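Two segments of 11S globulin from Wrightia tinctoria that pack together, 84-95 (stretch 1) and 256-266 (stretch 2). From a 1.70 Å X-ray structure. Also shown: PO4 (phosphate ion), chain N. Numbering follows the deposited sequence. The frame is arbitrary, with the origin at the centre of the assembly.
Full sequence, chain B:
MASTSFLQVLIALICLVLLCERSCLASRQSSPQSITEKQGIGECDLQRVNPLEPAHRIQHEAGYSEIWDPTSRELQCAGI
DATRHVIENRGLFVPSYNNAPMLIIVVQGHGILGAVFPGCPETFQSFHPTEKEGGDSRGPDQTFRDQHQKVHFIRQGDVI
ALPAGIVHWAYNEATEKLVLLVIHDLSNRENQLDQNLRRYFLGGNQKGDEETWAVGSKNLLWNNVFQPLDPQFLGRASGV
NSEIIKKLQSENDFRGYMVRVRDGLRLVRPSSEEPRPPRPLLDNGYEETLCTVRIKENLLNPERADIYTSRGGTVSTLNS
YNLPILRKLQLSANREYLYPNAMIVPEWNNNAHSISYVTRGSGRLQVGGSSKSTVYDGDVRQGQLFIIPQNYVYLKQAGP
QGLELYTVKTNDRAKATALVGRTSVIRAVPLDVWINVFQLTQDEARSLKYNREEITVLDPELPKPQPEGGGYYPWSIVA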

# COMPACT_ATOMS: atom_id res chain seq x y z
N ARG B 84 -24.30 21.22 -16.99
CA ARG B 84 -24.99 20.37 -18.01
C ARG B 84 -24.57 20.89 -19.37
O ARG B 84 -24.99 22.01 -19.77
CB ARG B 84 -26.51 20.33 -17.84
CG ARG B 84 -27.22 19.48 -18.84
CD ARG B 84 -28.64 19.12 -18.38
NE ARG B 84 -29.50 20.29 -18.25
CZ ARG B 84 -30.51 20.48 -17.39
NH1 ARG B 84 -30.85 19.60 -16.41
NH2 ARG B 84 -31.25 21.62 -17.51
N HIS B 85 -23.76 20.12 -20.08
CA HIS B 85 -23.41 20.55 -21.43
C HIS B 85 -24.31 19.88 -22.43
O HIS B 85 -24.61 18.72 -22.30
CB HIS B 85 -21.96 20.22 -21.78
CG HIS B 85 -20.94 20.91 -20.96
ND1 HIS B 85 -20.68 22.28 -21.02
CD2 HIS B 85 -20.07 20.41 -20.03
CE1 HIS B 85 -19.68 22.57 -20.19
NE2 HIS B 85 -19.30 21.45 -19.57
N VAL B 86 -24.74 20.64 -23.46
CA VAL B 86 -25.63 20.12 -24.44
C VAL B 86 -24.95 20.40 -25.75
O VAL B 86 -24.71 21.56 -26.05
CB VAL B 86 -27.03 20.73 -24.33
CG1 VAL B 86 -27.88 20.25 -25.51
CG2 VAL B 86 -27.68 20.33 -23.01
N ILE B 87 -24.51 19.37 -26.45
CA ILE B 87 -23.68 19.51 -27.63
C ILE B 87 -24.54 19.10 -28.82
O ILE B 87 -24.91 17.96 -28.93
CB ILE B 87 -22.42 18.62 -27.56
CG1 ILE B 87 -21.56 18.95 -26.29
CG2 ILE B 87 -21.53 18.75 -28.78
CD1 ILE B 87 -20.54 17.87 -25.97
N GLU B 88 -24.75 20.01 -29.75
CA GLU B 88 -25.47 19.69 -30.99
C GLU B 88 -24.84 18.66 -31.84
O GLU B 88 -23.66 18.38 -31.75
CB GLU B 88 -25.65 20.96 -31.84
CG GLU B 88 -26.57 21.95 -31.17
CD GLU B 88 -26.61 23.32 -31.88
OE1 GLU B 88 -26.29 23.41 -33.10
OE2 GLU B 88 -26.95 24.33 -31.20
N ASN B 89 -25.61 18.14 -32.79
CA ASN B 89 -25.05 17.30 -33.85
C ASN B 89 -23.85 17.96 -34.55
O ASN B 89 -23.88 19.10 -34.79
CB ASN B 89 -26.15 16.99 -34.91
CG ASN B 89 -25.57 16.40 -36.20
OD1 ASN B 89 -25.45 17.13 -37.23
ND2 ASN B 89 -25.16 15.13 -36.17
N ARG B 90 -22.80 17.18 -34.79
CA ARG B 90 -21.53 17.58 -35.33
C ARG B 90 -20.83 18.69 -34.52
O ARG B 90 -19.91 19.32 -35.03
CB ARG B 90 -21.68 17.90 -36.80
CG ARG B 90 -21.98 16.66 -37.63
CD ARG B 90 -22.07 16.92 -39.12
NE ARG B 90 -22.28 15.65 -39.81
CZ ARG B 90 -22.26 15.47 -41.13
NH1 ARG B 90 -22.05 16.49 -41.97
NH2 ARG B 90 -22.46 14.24 -41.61
N GLY B 91 -21.21 18.85 -33.24
CA GLY B 91 -20.58 19.78 -32.33
C GLY B 91 -19.31 19.19 -31.67
O GLY B 91 -19.33 18.03 -31.17
N LEU B 92 -18.27 20.04 -31.65
CA LEU B 92 -16.96 19.75 -31.03
C LEU B 92 -16.76 20.65 -29.81
O LEU B 92 -16.75 21.89 -29.92
CB LEU B 92 -15.86 19.90 -32.08
CG LEU B 92 -14.40 19.90 -31.62
CD1 LEU B 92 -14.14 18.54 -30.93
CD2 LEU B 92 -13.47 20.09 -32.81
N PHE B 93 -16.67 20.04 -28.60
CA PHE B 93 -16.44 20.74 -27.38
C PHE B 93 -14.91 20.90 -27.26
O PHE B 93 -14.18 19.91 -27.24
CB PHE B 93 -17.04 19.93 -26.20
CG PHE B 93 -17.03 20.61 -24.85
CD1 PHE B 93 -16.99 21.98 -24.68
CD2 PHE B 93 -17.18 19.84 -23.70
CE1 PHE B 93 -17.08 22.57 -23.44
CE2 PHE B 93 -17.25 20.43 -22.42
CZ PHE B 93 -17.17 21.81 -22.29
N VAL B 94 -14.45 22.16 -27.32
CA VAL B 94 -13.06 22.55 -27.38
C VAL B 94 -12.32 21.88 -26.17
O VAL B 94 -12.82 21.93 -25.05
CB VAL B 94 -12.94 24.06 -27.31
CG1 VAL B 94 -11.50 24.52 -27.19
CG2 VAL B 94 -13.58 24.72 -28.56
N PRO B 95 -11.16 21.32 -26.45
CA PRO B 95 -10.42 20.77 -25.35
C PRO B 95 -10.14 21.73 -24.21
O PRO B 95 -9.85 22.91 -24.41
CB PRO B 95 -9.11 20.36 -26.00
CG PRO B 95 -9.42 20.23 -27.50
CD PRO B 95 -10.36 21.31 -27.69
N GLY B 256 -17.65 30.59 -29.48
CA GLY B 256 -17.82 30.02 -28.16
C GLY B 256 -16.90 28.81 -28.07
O GLY B 256 -15.83 28.73 -28.69
N TYR B 257 -17.31 27.85 -27.24
CA TYR B 257 -16.41 26.73 -26.92
C TYR B 257 -16.95 25.40 -27.35
O TYR B 257 -16.45 24.34 -26.97
CB TYR B 257 -16.13 26.75 -25.40
CG TYR B 257 -15.42 27.99 -24.97
CD1 TYR B 257 -16.09 29.13 -24.63
CD2 TYR B 257 -14.05 28.03 -25.00
CE1 TYR B 257 -15.37 30.28 -24.32
CE2 TYR B 257 -13.34 29.14 -24.64
CZ TYR B 257 -14.00 30.26 -24.27
OH TYR B 257 -13.23 31.36 -23.94
N MET B 258 -18.00 25.42 -28.19
CA MET B 258 -18.46 24.24 -28.90
C MET B 258 -18.65 24.70 -30.34
O MET B 258 -19.39 25.67 -30.55
CB MET B 258 -19.78 23.68 -28.37
CG MET B 258 -19.82 23.29 -26.91
SD MET B 258 -21.47 22.75 -26.48
CE MET B 258 -21.36 22.49 -24.69
N VAL B 259 -17.92 24.11 -31.25
CA VAL B 259 -17.94 24.51 -32.68
C VAL B 259 -18.49 23.43 -33.60
O VAL B 259 -18.30 22.21 -33.41
CB VAL B 259 -16.57 24.93 -33.15
CG1 VAL B 259 -16.03 26.03 -32.25
CG2 VAL B 259 -15.58 23.76 -33.24
N ARG B 260 -19.16 23.87 -34.67
CA ARG B 260 -19.71 22.97 -35.63
C ARG B 260 -18.68 22.48 -36.57
O ARG B 260 -17.94 23.26 -37.12
CB ARG B 260 -20.77 23.67 -36.48
CG ARG B 260 -21.36 22.73 -37.53
CD ARG B 260 -22.86 22.95 -37.72
NE ARG B 260 -23.59 22.53 -36.52
CZ ARG B 260 -24.18 23.33 -35.62
NH1 ARG B 260 -24.18 24.67 -35.75
NH2 ARG B 260 -24.80 22.78 -34.57
N VAL B 261 -18.63 21.19 -36.80
CA VAL B 261 -17.76 20.60 -37.78
C VAL B 261 -18.71 20.15 -38.92
O VAL B 261 -19.43 19.17 -38.77
CB VAL B 261 -17.00 19.40 -37.20
CG1 VAL B 261 -15.99 18.80 -38.19
CG2 VAL B 261 -16.35 19.81 -35.88
N ARG B 262 -18.69 20.86 -40.05
CA ARG B 262 -19.78 20.74 -41.03
C ARG B 262 -19.85 19.36 -41.67
O ARG B 262 -20.95 18.80 -41.79
CB ARG B 262 -19.71 21.86 -42.12
CG ARG B 262 -18.42 21.89 -42.96
CD ARG B 262 -18.41 22.93 -44.09
NE ARG B 262 -18.73 22.37 -45.41
CZ ARG B 262 -18.70 23.04 -46.57
NH1 ARG B 262 -18.35 24.33 -46.62
NH2 ARG B 262 -19.01 22.42 -47.72
N ASP B 263 -18.70 18.81 -42.05
CA ASP B 263 -18.65 17.55 -42.77
C ASP B 263 -18.29 16.39 -41.86
O ASP B 263 -17.94 15.32 -42.33
CB ASP B 263 -17.63 17.63 -43.93
CG ASP B 263 -17.92 18.80 -44.89
OD1 ASP B 263 -16.95 19.44 -45.37
OD2 ASP B 263 -19.12 19.11 -45.08
N GLY B 264 -18.35 16.59 -40.54
CA GLY B 264 -17.97 15.53 -39.61
C GLY B 264 -16.46 15.50 -39.32
O GLY B 264 -15.60 15.66 -40.18
N LEU B 265 -16.15 15.22 -38.07
CA LEU B 265 -14.75 15.14 -37.58
C LEU B 265 -14.05 13.92 -38.13
O LEU B 265 -14.60 12.83 -38.11
CB LEU B 265 -14.78 15.12 -36.05
CG LEU B 265 -13.46 15.38 -35.34
CD1 LEU B 265 -12.93 16.79 -35.63
CD2 LEU B 265 -13.69 15.12 -33.88
N ARG B 266 -12.84 14.09 -38.62
CA ARG B 266 -12.04 13.06 -39.21
C ARG B 266 -11.01 12.69 -38.12
O ARG B 266 -10.37 13.55 -37.60
CB ARG B 266 -11.38 13.57 -40.50
CG ARG B 266 -12.41 14.15 -41.51
CD ARG B 266 -11.89 15.11 -42.61
NE ARG B 266 -11.32 16.41 -42.14
CZ ARG B 266 -10.45 17.21 -42.83
NH1 ARG B 266 -10.01 16.89 -44.06
NH2 ARG B 266 -10.02 18.34 -42.28
P PO4 N . -15.22 21.28 -18.55
O1 PO4 N . -14.00 22.31 -18.78
O2 PO4 N . -15.28 19.95 -19.28
O3 PO4 N . -15.05 20.68 -17.15
O4 PO4 N . -16.60 21.91 -18.37

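Stretch 1 meets stretch 2 mainly through an antiparallel pairing of strand 91-95 with strand 258-260. The contact buries 807 Å², both sides summed.

Arg84 lies out of reach of stretch 2. His85 is buried and points toward it, with His85 ND1 3.7 Å from Met258 CE. The other ring nitrogen, His85 NE2, donates a hydrogen bond to phosphate O4 at 3.0 Å. Val86 turns its side chain away, but Val86 O lies 3.5 Å from Met258 SD. Ile87 adds an apolar contact, Ile87 CG1 to Met258 SD at 3.8 Å. The long, unbranched Met258, extended beyond chi1, thus reaches past its strand partner to the 84-87 strand.

Glu88 begins a type II turn that ends at Gly91, closed by Gly91 N to Glu88 O at 2.9 Å. The CA-to-CB bond of Glu88 points toward stretch 2, and its carboxylate forms a salt bridge with Arg260. The modelled 2.2 Å between Glu88 OE1 and Arg260 NH2 is too short, so the places of both atoms are less sure. Opposite charges nevertheless suit this partly exposed site.

Arg90 is exposed, yet stretch 2 covers 108 Å² of it. Arg90 O accepts a hydrogen bond from Val261 N at 2.9 Å. The extended side chain carries Arg90 NH1 to Arg262 O, a hydrogen bond of 2.6 Å. One face of the guanidinium lies against the backbone of Asp263 and Gly264, within the type I turn from Val261 to Gly264.

Gly91 pairs with Arg260. An ideal CB on Gly91 would clash with Glu88 O, 2.8 Å away, so glycine fits the end of the turn. Gly91 CA also makes a CA-H...O contact with Val259 O at 3.5 Å.

Leu92 pairs with Val259 through two hydrogen bonds, Leu92 N to Val259 O and Val259 N to Leu92 O, both 2.8 Å. Their side chains share a sheet face and meet at 4.0 Å, Leu92 CB to Val259 CG2. Leu92 CB also packs on Val261 CG2 at 3.8 Å, and Leu92 CD2 approaches Leu265 CD1 at 4.4 Å. A branched apolar residue suits Leu92's buried place beside these apolar side chains.

Phe93 pairs with Met258 on the other sheet face. Phe93 CD1 lies 3.8 Å from Met258 CG, and Met258 CE sits over one face of the ring. The flat apolar ring suits this methyl group. Tyr257 O approaches the ring edge, 3.3 Å from Phe93 CD1.

Val94 N donates to Tyr257 O at 3.0 Å, extending the backbone ladder. Pro95 makes no contact with stretch 2.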